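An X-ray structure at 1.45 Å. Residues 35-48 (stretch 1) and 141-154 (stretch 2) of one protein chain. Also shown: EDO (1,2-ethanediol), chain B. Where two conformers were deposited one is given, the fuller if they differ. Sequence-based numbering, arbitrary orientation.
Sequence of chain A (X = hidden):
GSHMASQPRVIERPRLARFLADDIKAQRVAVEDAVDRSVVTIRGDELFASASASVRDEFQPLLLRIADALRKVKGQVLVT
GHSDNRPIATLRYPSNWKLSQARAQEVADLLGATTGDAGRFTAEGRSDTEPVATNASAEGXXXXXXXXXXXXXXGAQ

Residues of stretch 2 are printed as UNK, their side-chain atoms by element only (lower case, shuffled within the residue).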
# COMPACT_ATOMS: atom_id res chain seq x y z
N VAL A 35 -11.78 13.81 4.71
CA VAL A 35 -11.74 15.06 5.47
C VAL A 35 -10.40 15.33 6.16
O VAL A 35 -9.95 16.47 6.24
CB VAL A 35 -12.91 15.10 6.50
CG1 VAL A 35 -12.81 13.98 7.53
CG2 VAL A 35 -13.00 16.45 7.19
N ASP A 36 -9.75 14.27 6.63
CA ASP A 36 -8.57 14.38 7.48
C ASP A 36 -7.40 13.48 7.05
O ASP A 36 -6.41 13.37 7.76
CB ASP A 36 -8.98 13.99 8.92
CG ASP A 36 -9.63 12.60 9.02
OD1 ASP A 36 -9.62 11.80 8.05
OD2 ASP A 36 -10.18 12.29 10.09
N ARG A 37 -7.54 12.85 5.88
CA ARG A 37 -6.63 11.81 5.40
C ARG A 37 -6.82 11.69 3.90
O ARG A 37 -7.92 11.93 3.40
CB ARG A 37 -7.04 10.41 5.93
CG ARG A 37 -6.77 10.10 7.39
CD ARG A 37 -7.45 8.80 7.80
NE ARG A 37 -8.89 8.98 7.92
CZ ARG A 37 -9.82 8.03 7.77
NH1 ARG A 37 -9.50 6.77 7.49
NH2 ARG A 37 -11.09 8.34 7.91
N SER A 38 -5.75 11.32 3.19
CA SER A 38 -5.89 10.76 1.85
C SER A 38 -5.40 9.32 1.93
O SER A 38 -4.33 9.07 2.47
CB SER A 38 -5.11 11.58 0.83
OG SER A 38 -5.30 11.10 -0.48
N VAL A 39 -6.20 8.40 1.40
CA VAL A 39 -5.88 6.97 1.46
C VAL A 39 -5.66 6.45 0.05
O VAL A 39 -6.57 6.49 -0.79
CB VAL A 39 -6.99 6.16 2.16
CG1 VAL A 39 -6.55 4.70 2.31
CG2 VAL A 39 -7.32 6.76 3.53
N VAL A 40 -4.45 5.95 -0.21
CA VAL A 40 -4.12 5.36 -1.50
C VAL A 40 -4.14 3.84 -1.33
O VAL A 40 -3.37 3.29 -0.56
CB VAL A 40 -2.73 5.80 -1.99
CG1 VAL A 40 -2.47 5.24 -3.38
CG2 VAL A 40 -2.60 7.32 -1.96
N THR A 41 -5.08 3.19 -2.02
CA THR A 41 -5.18 1.74 -2.01
C THR A 41 -4.48 1.18 -3.24
O THR A 41 -4.75 1.61 -4.36
CB THR A 41 -6.63 1.26 -1.99
OG1 THR A 41 -7.28 1.75 -0.81
CG2 THR A 41 -6.73 -0.25 -2.01
N ILE A 42 -3.57 0.23 -3.01
CA ILE A 42 -2.81 -0.40 -4.09
C ILE A 42 -2.90 -1.91 -3.91
O ILE A 42 -2.47 -2.45 -2.89
CB ILE A 42 -1.33 0.03 -4.09
CG1 ILE A 42 -1.18 1.54 -3.95
CG2 ILE A 42 -0.65 -0.51 -5.34
CD1 ILE A 42 0.23 2.05 -4.03
N ARG A 43 -3.49 -2.61 -4.89
CA ARG A 43 -3.50 -4.07 -4.87
C ARG A 43 -2.05 -4.57 -4.80
O ARG A 43 -1.14 -4.01 -5.45
CB ARG A 43 -4.16 -4.64 -6.13
CG ARG A 43 -5.68 -4.51 -6.30
CD ARG A 43 -6.05 -5.24 -7.59
NE ARG A 43 -7.47 -5.41 -7.92
CZ ARG A 43 -8.22 -4.53 -8.59
NH1 ARG A 43 -7.71 -3.37 -8.98
NH2 ARG A 43 -9.49 -4.81 -8.86
N GLY A 44 -1.83 -5.65 -4.05
CA GLY A 44 -0.50 -6.25 -3.98
C GLY A 44 0.06 -6.61 -5.35
O GLY A 44 1.26 -6.52 -5.56
N ASP A 45 -0.83 -7.00 -6.27
CA ASP A 45 -0.40 -7.40 -7.61
C ASP A 45 0.28 -6.26 -8.37
O ASP A 45 1.00 -6.51 -9.34
CB ASP A 45 -1.57 -7.89 -8.47
CG ASP A 45 -2.40 -8.98 -7.80
OD1 ASP A 45 -1.84 -9.90 -7.17
OD2 ASP A 45 -3.64 -8.91 -7.93
N GLU A 46 0.04 -5.01 -7.98
CA GLU A 46 0.66 -3.85 -8.63
C GLU A 46 2.09 -3.59 -8.17
O GLU A 46 2.76 -2.75 -8.77
CB GLU A 46 -0.17 -2.58 -8.42
CG GLU A 46 -1.59 -2.67 -8.95
CD GLU A 46 -1.70 -2.87 -10.45
OE1 GLU A 46 -0.71 -2.61 -11.17
OE2 GLU A 46 -2.79 -3.27 -10.89
N LEU A 47 2.53 -4.28 -7.10
CA LEU A 47 3.82 -4.02 -6.46
C LEU A 47 4.72 -5.23 -6.33
O LEU A 47 5.93 -5.12 -6.52
CB LEU A 47 3.59 -3.44 -5.07
CG LEU A 47 2.98 -2.04 -5.07
CD1 LEU A 47 2.56 -1.69 -3.64
CD2 LEU A 47 3.92 -0.97 -5.63
N PHE A 48 4.13 -6.37 -5.96
CA PHE A 48 4.88 -7.54 -5.49
C PHE A 48 4.58 -8.74 -6.37
O PHE A 48 3.45 -8.93 -6.83
CB PHE A 48 4.43 -7.94 -4.07
CG PHE A 48 4.35 -6.81 -3.07
CD1 PHE A 48 5.49 -6.25 -2.53
CD2 PHE A 48 3.11 -6.31 -2.68
CE1 PHE A 48 5.40 -5.21 -1.62
CE2 PHE A 48 3.03 -5.27 -1.77
CZ PHE A 48 4.17 -4.73 -1.25
N UNK A 141 -10.19 -11.92 -4.03
CA UNK A 141 -8.96 -12.12 -3.28
C UNK A 141 -7.88 -11.13 -3.70
O UNK A 141 -7.13 -10.62 -2.85
n UNK A 141 -10.94 -17.45 -3.97
n UNK A 141 -8.78 -16.61 -3.94
c UNK A 141 -8.89 -15.96 -2.65
c UNK A 141 -9.74 -17.33 -4.53
n UNK A 141 -9.49 -17.93 -5.70
c UNK A 141 -9.43 -14.55 -2.69
c UNK A 141 -8.49 -13.58 -3.39
N UNK A 142 -7.77 -10.88 -5.01
CA UNK A 142 -6.78 -9.95 -5.52
C UNK A 142 -7.03 -8.52 -5.05
O UNK A 142 -6.09 -7.76 -4.88
c UNK A 142 -6.71 -10.02 -7.04
N UNK A 143 -8.30 -8.15 -4.83
CA UNK A 143 -8.62 -6.84 -4.25
C UNK A 143 -8.27 -6.78 -2.75
O UNK A 143 -7.88 -5.72 -2.23
c UNK A 143 -10.09 -6.48 -4.47
n UNK A 143 -14.72 -7.60 -5.77
n UNK A 143 -14.20 -5.61 -4.76
c UNK A 143 -10.36 -6.10 -5.91
n UNK A 143 -12.72 -6.56 -6.27
c UNK A 143 -11.72 -5.52 -6.17
c UNK A 143 -13.87 -6.59 -5.60
N UNK A 144 -8.41 -7.90 -2.04
CA UNK A 144 -8.10 -7.92 -0.60
C UNK A 144 -6.61 -7.84 -0.30
O UNK A 144 -6.20 -7.18 0.65
o UNK A 144 -10.70 -7.89 0.37
n UNK A 144 -10.92 -10.12 0.32
c UNK A 144 -10.20 -8.99 0.28
c UNK A 144 -8.70 -9.13 0.09
N UNK A 145 -5.81 -8.51 -1.14
CA UNK A 145 -4.35 -8.42 -1.03
C UNK A 145 -3.94 -7.03 -1.49
O UNK A 145 -4.02 -6.70 -2.67
c UNK A 145 -3.99 -10.91 -1.62
n UNK A 145 -3.06 -11.71 -3.78
n UNK A 145 -4.86 -13.08 -4.24
c UNK A 145 -3.09 -11.89 -2.34
c UNK A 145 -3.65 -9.47 -1.91
c UNK A 145 -3.90 -12.28 -4.64
n UNK A 145 -3.75 -12.04 -5.94
N UNK A 146 -3.52 -6.18 -0.55
CA UNK A 146 -3.35 -4.77 -0.85
C UNK A 146 -2.57 -4.09 0.26
O UNK A 146 -2.45 -4.62 1.38
c UNK A 146 -7.98 -3.97 2.38
n UNK A 146 -8.51 -3.41 3.47
c UNK A 146 -6.89 -3.58 0.19
c UNK A 146 -4.72 -4.09 -0.98
c UNK A 146 -5.42 -3.86 0.35
n UNK A 146 -7.52 -3.16 1.43
n UNK A 146 -7.97 -5.30 2.26
N UNK A 147 -2.08 -2.90 -0.05
CA UNK A 147 -1.68 -1.96 0.98
C UNK A 147 -2.59 -0.73 0.89
O UNK A 147 -3.07 -0.36 -0.19
c UNK A 147 0.71 -2.72 1.13
c UNK A 147 0.15 -0.86 -0.43
c UNK A 147 -0.18 -1.52 0.89
N UNK A 148 -2.84 -0.12 2.05
CA UNK A 148 -3.51 1.15 2.14
C UNK A 148 -2.52 2.13 2.74
O UNK A 148 -2.05 1.93 3.87
o UNK A 148 -7.41 1.02 3.96
c UNK A 148 -5.87 0.19 2.32
c UNK A 148 -7.22 0.21 3.02
c UNK A 148 -4.80 1.06 2.97
o UNK A 148 -8.10 -0.61 2.62
N UNK A 149 -2.21 3.17 1.98
CA UNK A 149 -1.24 4.18 2.39
C UNK A 149 -2.04 5.43 2.78
O UNK A 149 -2.65 6.08 1.93
c UNK A 149 0.73 5.58 1.67
c UNK A 149 -0.27 4.51 1.24
c UNK A 149 1.22 3.41 -0.52
c UNK A 149 0.48 3.25 0.79
N UNK A 150 -2.05 5.75 4.07
CA UNK A 150 -2.80 6.88 4.57
C UNK A 150 -1.84 8.01 4.88
O UNK A 150 -0.92 7.84 5.66
c UNK A 150 -4.24 7.69 6.48
c UNK A 150 -3.56 6.49 5.85
o UNK A 150 -4.55 5.51 5.54
N UNK A 151 -2.07 9.17 4.25
CA UNK A 151 -1.36 10.39 4.61
C UNK A 151 -2.34 11.28 5.37
O UNK A 151 -3.45 11.56 4.90
c UNK A 151 0.16 12.29 3.92
c UNK A 151 -0.71 11.15 3.42
c UNK A 151 -1.74 11.69 2.46
N UNK A 152 -1.90 11.72 6.53
CA UNK A 152 -2.68 12.60 7.38
C UNK A 152 -2.42 14.07 7.01
O UNK A 152 -1.55 14.38 6.23
c UNK A 152 -2.63 10.95 9.29
c UNK A 152 -1.71 9.91 9.23
c UNK A 152 -2.30 12.34 8.84
c UNK A 152 -3.89 10.66 9.78
c UNK A 152 -3.28 8.37 10.15
c UNK A 152 -2.02 8.63 9.66
c UNK A 152 -4.22 9.38 10.21
N UNK A 153 -3.20 14.97 7.59
CA UNK A 153 -3.04 16.40 7.31
C UNK A 153 -1.65 16.92 7.63
O UNK A 153 -1.04 16.53 8.64
c UNK A 153 -4.08 17.20 8.08
N UNK A 154 -1.13 17.82 6.79
CA UNK A 154 0.17 18.44 7.05
C UNK A 154 0.04 19.43 8.22
O UNK A 154 0.85 19.39 9.15
o UNK A 154 3.43 21.44 5.03
c UNK A 154 2.10 19.77 6.03
c UNK A 154 0.72 19.15 5.81
o UNK A 154 2.45 20.00 3.66
c UNK A 154 2.69 20.45 4.81
C1 EDO B . -7.16 4.07 6.82
O1 EDO B . -6.94 5.49 6.91
C2 EDO B . -8.63 3.67 7.02
O2 EDO B . -9.46 4.28 6.02
O HOH W 1 -5.06 14.41 9.82
O HOH W 2 -9.34 0.33 0.32
O HOH W 3 -1.07 -9.66 -4.21

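Position 141 carries three carbons, a nitrogen, then a carbon with two more nitrogens; it lies out of reach of stretch 1 and is Arg141. At 142 a single carbon, CB, rests 3.4 Å from Asp45 OD2: Ala142, its methyl beside the carboxylate. Position 143 repeats the guanidinium pattern and is Arg143; its CG lies 3.3 Å from Arg43 NH2, and the like-charged groups themselves come close at Arg143 NE and Arg43 NH2, 4.5 Å apart, with no hydrogen bond between them. Position 144, two carbons with the second holding one oxygen and one nitrogen, points away: Asn144.

Position 145 has left helical geometry. Its side chain, again three carbons, a nitrogen and a carbon with two nitrogens, turns its end to Asp45: Arg145, whose NH2 donates to Asp45 OD1 at 3.1 Å in a salt bridge, while a water links its NE to the same oxygen. Its backbone O accepts from Gly44 N at 2.8 Å.

Position 146 has the same atoms, but its end leads away from stretch 1: Arg146. Its NE bonds to the side chain of 148 within its own stretch. Position 147, one carbon carrying two, is a valine by its fork, Val147; CG2 meets Ile42 CB at 4.0 Å and Leu47 CD1 at 4.1 Å. Position 148 has three carbons, the third with two oxygens: Glu148, whose OE2 takes the bond from Arg146 NE at 2.9 Å and reaches Thr41 OG1 through a water.

Position 149 has four carbons, forked at the first with one arm two carbons long: Ile149, its CD1 3.9 Å from Ile42 CD1. At 150 one carbon carries an oxygen and a carbon: Thr150, with CG2 3.6 Å from Arg37 CG and OG1 sharing the ethanediol O1 with Arg37 NH1. Position 151, a three-carbon fork, is Val151; CG1 packs 3.7 Å from Ser38 CB. Position 152, one carbon and a six-carbon ring, is Phe152, with CD1 3.8 Å from Arg37 CG. The lone carbon at 153 gives Ala153, its N joined by a water to Asp36 O. Position 154, three carbons ending in two oxygens, is Glu154, out of reach.

The rule is antiparallel pairing with alternating faces. Ser38, Val40 and Ile42 exchange paired backbone hydrogen bonds with Val151, Ile149 and Val147, and these residues send side chains to one buried face. Val39 and Thr41, with Thr150 and Glu148, occupy the other, more polar face. Past the strand pairing, Gly44 and Asp45 fasten Arg145 by backbone and by charge.

Stretch 2, residues 141-154: RARNRRVEITVFAE
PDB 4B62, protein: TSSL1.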